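Side-chain contact in catalase-3 (Neurospora crassa, PDB 4AJ9), which breaks down hydrogen peroxide into water and oxygen with the help of a bound heme, probably protecting cells from peroxide damage: residues F143-A148 with W177-S182. Numbering follows the deposited sequence.
With HEM (protoporphyrin IX containing Fe), chain Y.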
loop_
_atom_site.group_PDB
_atom_site.type_symbol
_atom_site.label_atom_id
_atom_site.label_comp_id
_atom_site.label_asym_id
_atom_site.label_seq_id
_atom_site.Cartn_x
_atom_site.Cartn_y
_atom_site.Cartn_z
ATOM N N PHE C 143 -30.129 -2.265 14.522
ATOM C CA PHE C 143 -29.514 -2.013 13.233
ATOM C C PHE C 143 -30.420 -2.409 12.062
ATOM O O PHE C 143 -31.395 -3.121 12.255
ATOM C CB PHE C 143 -28.155 -2.687 13.134
ATOM C CG PHE C 143 -27.251 -2.036 12.127
ATOM C CD1 PHE C 143 -26.685 -0.800 12.393
ATOM C CD2 PHE C 143 -27.011 -2.630 10.909
ATOM C CE1 PHE C 143 -25.864 -0.185 11.465
ATOM C CE2 PHE C 143 -26.201 -2.020 9.972
ATOM C CZ PHE C 143 -25.628 -0.792 10.246
ATOM N N PHE C 144 -30.080 -1.952 10.856
ATOM C CA PHE C 144 -30.950 -2.095 9.680
ATOM C C PHE C 144 -31.155 -3.518 9.187
ATOM O O PHE C 144 -32.199 -3.840 8.609
ATOM C CB PHE C 144 -30.393 -1.315 8.481
ATOM C CG PHE C 144 -30.375 0.176 8.662
ATOM C CD1 PHE C 144 -31.521 0.937 8.446
ATOM C CD2 PHE C 144 -29.204 0.824 9.001
ATOM C CE1 PHE C 144 -31.490 2.323 8.583
ATOM C CE2 PHE C 144 -29.165 2.210 9.143
ATOM C CZ PHE C 144 -30.304 2.957 8.931
ATOM N N ILE C 145 -30.148 -4.360 9.361
ATOM C CA ILE C 145 -30.145 -5.650 8.685
ATOM C C ILE C 145 -29.777 -6.740 9.662
ATOM O O ILE C 145 -29.214 -6.460 10.710
ATOM C CB ILE C 145 -29.161 -5.672 7.507
ATOM C CG1 ILE C 145 -27.774 -5.234 7.992
ATOM C CG2 ILE C 145 -29.660 -4.748 6.375
ATOM C CD1 ILE C 145 -26.676 -5.422 7.000
ATOM N N GLN C 146 -30.104 -7.977 9.305
ATOM C CA GLN C 146 -30.023 -9.102 10.238
ATOM C C GLN C 146 -28.860 -10.040 9.931
ATOM O O GLN C 146 -28.603 -10.977 10.667
ATOM C CB GLN C 146 -31.337 -9.893 10.216
ATOM C CG GLN C 146 -32.563 -9.049 10.527
ATOM C CD GLN C 146 -33.852 -9.841 10.484
ATOM O OE1 GLN C 146 -34.177 -10.464 9.470
ATOM N NE2 GLN C 146 -34.599 -9.820 11.586
ATOM N N ASP C 147 -28.158 -9.785 8.839
ATOM C CA ASP C 147 -27.043 -10.639 8.465
ATOM C C ASP C 147 -25.935 -9.760 7.871
ATOM O O ASP C 147 -26.187 -8.967 6.974
ATOM C CB ASP C 147 -27.521 -11.702 7.470
ATOM C CG ASP C 147 -26.473 -12.778 7.192
ATOM O OD1 ASP C 147 -25.278 -12.438 6.992
ATOM O OD2 ASP C 147 -26.853 -13.975 7.169
ATOM N N ALA C 148 -24.718 -9.913 8.388
ATOM C CA ALA C 148 -23.584 -9.089 7.991
ATOM C C ALA C 148 -23.306 -9.089 6.490
ATOM O O ALA C 148 -22.732 -8.142 5.962
ATOM C CB ALA C 148 -22.341 -9.538 8.740
ATOM N N TRP C 177 -34.206 4.591 -0.134
ATOM C CA TRP C 177 -35.590 4.233 0.171
ATOM C C TRP C 177 -36.084 3.018 -0.618
ATOM O O TRP C 177 -36.972 2.298 -0.157
ATOM C CB TRP C 177 -36.498 5.455 0.003
ATOM C CG TRP C 177 -36.280 6.425 1.107
ATOM C CD1 TRP C 177 -35.257 7.340 1.220
ATOM C CD2 TRP C 177 -37.059 6.543 2.301
ATOM N NE1 TRP C 177 -35.371 8.028 2.411
ATOM C CE2 TRP C 177 -36.471 7.560 3.088
ATOM C CE3 TRP C 177 -38.208 5.897 2.777
ATOM C CZ2 TRP C 177 -36.995 7.943 4.318
ATOM C CZ3 TRP C 177 -38.725 6.281 4.001
ATOM C CH2 TRP C 177 -38.126 7.300 4.752
ATOM N N ASP C 178 -35.497 2.789 -1.796
ATOM C CA ASP C 178 -35.666 1.522 -2.515
ATOM C C ASP C 178 -35.201 0.381 -1.610
ATOM O O ASP C 178 -35.909 -0.609 -1.437
ATOM C CB ASP C 178 -34.859 1.542 -3.827
ATOM C CG ASP C 178 -34.954 0.239 -4.620
ATOM O OD1 ASP C 178 -35.891 -0.551 -4.407
ATOM O OD2 ASP C 178 -34.078 0.009 -5.488
ATOM N N PHE C 179 -34.015 0.526 -1.022
ATOM C CA PHE C 179 -33.495 -0.511 -0.131
ATOM C C PHE C 179 -34.340 -0.700 1.132
ATOM O O PHE C 179 -34.627 -1.826 1.519
ATOM C CB PHE C 179 -32.036 -0.254 0.266
ATOM C CG PHE C 179 -31.451 -1.351 1.119
ATOM C CD1 PHE C 179 -30.956 -2.508 0.535
ATOM C CD2 PHE C 179 -31.419 -1.235 2.502
ATOM C CE1 PHE C 179 -30.427 -3.538 1.312
ATOM C CE2 PHE C 179 -30.889 -2.258 3.290
ATOM C CZ PHE C 179 -30.392 -3.414 2.690
ATOM N N PHE C 180 -34.739 0.400 1.763
ATOM C CA PHE C 180 -35.523 0.335 2.996
ATOM C C PHE C 180 -36.826 -0.413 2.768
ATOM O O PHE C 180 -37.314 -1.127 3.644
ATOM C CB PHE C 180 -35.843 1.748 3.496
ATOM C CG PHE C 180 -34.634 2.541 3.914
ATOM C CD1 PHE C 180 -33.492 1.904 4.380
ATOM C CD2 PHE C 180 -34.647 3.924 3.848
ATOM C CE1 PHE C 180 -32.386 2.639 4.785
ATOM C CE2 PHE C 180 -33.535 4.659 4.233
ATOM C CZ PHE C 180 -32.407 4.011 4.706
ATOM N N SER C 181 -37.394 -0.237 1.586
ATOM C CA SER C 181 -38.696 -0.808 1.291
ATOM C C SER C 181 -38.582 -2.213 0.698
ATOM O O SER C 181 -39.510 -3.012 0.800
ATOM C CB SER C 181 -39.511 0.130 0.393
ATOM O OG SER C 181 -38.882 0.349 -0.861
ATOM N N SER C 182 -37.438 -2.506 0.088
ATOM C CA SER C 182 -37.170 -3.826 -0.476
ATOM C C SER C 182 -36.685 -4.805 0.589
ATOM O O SER C 182 -36.757 -6.016 0.402
ATOM C CB SER C 182 -36.111 -3.728 -1.571
ATOM O OG SER C 182 -36.613 -3.081 -2.727
HETATM C CHA HEM Y . -17.120 1.394 11.469
HETATM C CHB HEM Y . -20.858 0.658 14.497
HETATM C CHC HEM Y . -22.445 -2.892 11.608
HETATM C CHD HEM Y . -18.290 -2.729 9.124
HETATM C C1A HEM Y . -18.008 1.546 12.519
HETATM C C2A HEM Y . -17.950 2.557 13.568
HETATM C C3A HEM Y . -18.995 2.358 14.391
HETATM C C4A HEM Y . -19.732 1.207 13.909
HETATM C CMA HEM Y . -19.366 3.173 15.654
HETATM C CAA HEM Y . -16.893 3.690 13.662
HETATM C CBA HEM Y . -15.788 3.355 14.659
HETATM C CGA HEM Y . -14.870 4.545 14.766
HETATM O O1A HEM Y . -13.721 4.469 14.268
HETATM O O2A HEM Y . -15.293 5.581 15.345
HETATM C C1B HEM Y . -21.586 -0.411 14.009
HETATM C C2B HEM Y . -22.704 -1.055 14.675
HETATM C C3B HEM Y . -23.162 -2.025 13.869
HETATM C C4B HEM Y . -22.327 -2.039 12.684
HETATM C CMB HEM Y . -23.226 -0.613 16.062
HETATM C CAB HEM Y . -24.311 -3.034 14.110
HETATM C CBB HEM Y . -24.670 -3.375 15.353
HETATM C C1C HEM Y . -21.420 -3.203 10.748
HETATM C C2C HEM Y . -21.337 -4.385 9.903
HETATM C C3C HEM Y . -20.196 -4.307 9.214
HETATM C C4C HEM Y . -19.502 -3.115 9.626
HETATM C CMC HEM Y . -22.411 -5.484 9.796
HETATM C CAC HEM Y . -19.607 -5.316 8.219
HETATM C CBC HEM Y . -19.837 -6.618 8.397
HETATM C C1D HEM Y . -17.598 -1.615 9.499
HETATM C C2D HEM Y . -16.326 -1.232 8.944
HETATM C C3D HEM Y . -15.962 0.054 9.673
HETATM C C4D HEM Y . -17.043 0.312 10.599
HETATM C CMD HEM Y . -15.535 -1.982 7.851
HETATM C CAD HEM Y . -14.689 0.892 9.477
HETATM C CBD HEM Y . -13.711 0.471 10.567
HETATM C CGD HEM Y . -12.394 1.170 10.358
HETATM O O1D HEM Y . -11.622 1.279 11.340
HETATM O O2D HEM Y . -12.137 1.641 9.221
HETATM N NA HEM Y . -19.103 0.743 12.767
HETATM N NB HEM Y . -21.387 -1.041 12.807
HETATM N NC HEM Y . -20.279 -2.455 10.553
HETATM N ND HEM Y . -17.987 -0.698 10.466
HETATM FE FE HEM Y . -19.650 -0.905 11.738
#
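F144 and F180 meet with their rings set alike, CG anti to the carbonyl carbon (chi1 -66° and -65°); F179 instead turns CG anti to its own N, sending its ring toward the loop at I145. The F144 and F180 rings lie nearly parallel, planes 11° apart, but are slid so far along each other, centroids 5.8 Å apart, that they scarcely overlap. The touching atoms are F144 CE1 and F180 CE1, 3.9 Å apart. Beside this pair, the branch methyl CG2 of I145 abuts the edge of F179 in the ring plane, 4.0 Å from CZ, with the two side chains nearly perpendicular. The contact is small, wholly apolar and buried. On the loop's heme side, F143 is held between two groups: the heme vinyl carbon CAB sits over one face, 3.7 Å from F143 CG, while CD2 of F144 lies over the centre of the other; I145 CG1 meets its edge. Cutting F143 back to an alanine would probably open a gap beside the vinyl group and leave F144 without the ring that backs it. A148 adds a second touch to the pocket wall, its CB lying 3.9 Å from CBC of the heme's other vinyl. D178, just before F179, hydrogen-bonds through OD2 to Y397 and S400 of a second subunit. Through F144 and I145 the heme-lining loop after strand 131-138 thus rests on helix 174-182. Helix 151-158 packs against F143, F144 and F179, and L190 of helix 187-193 touches F180.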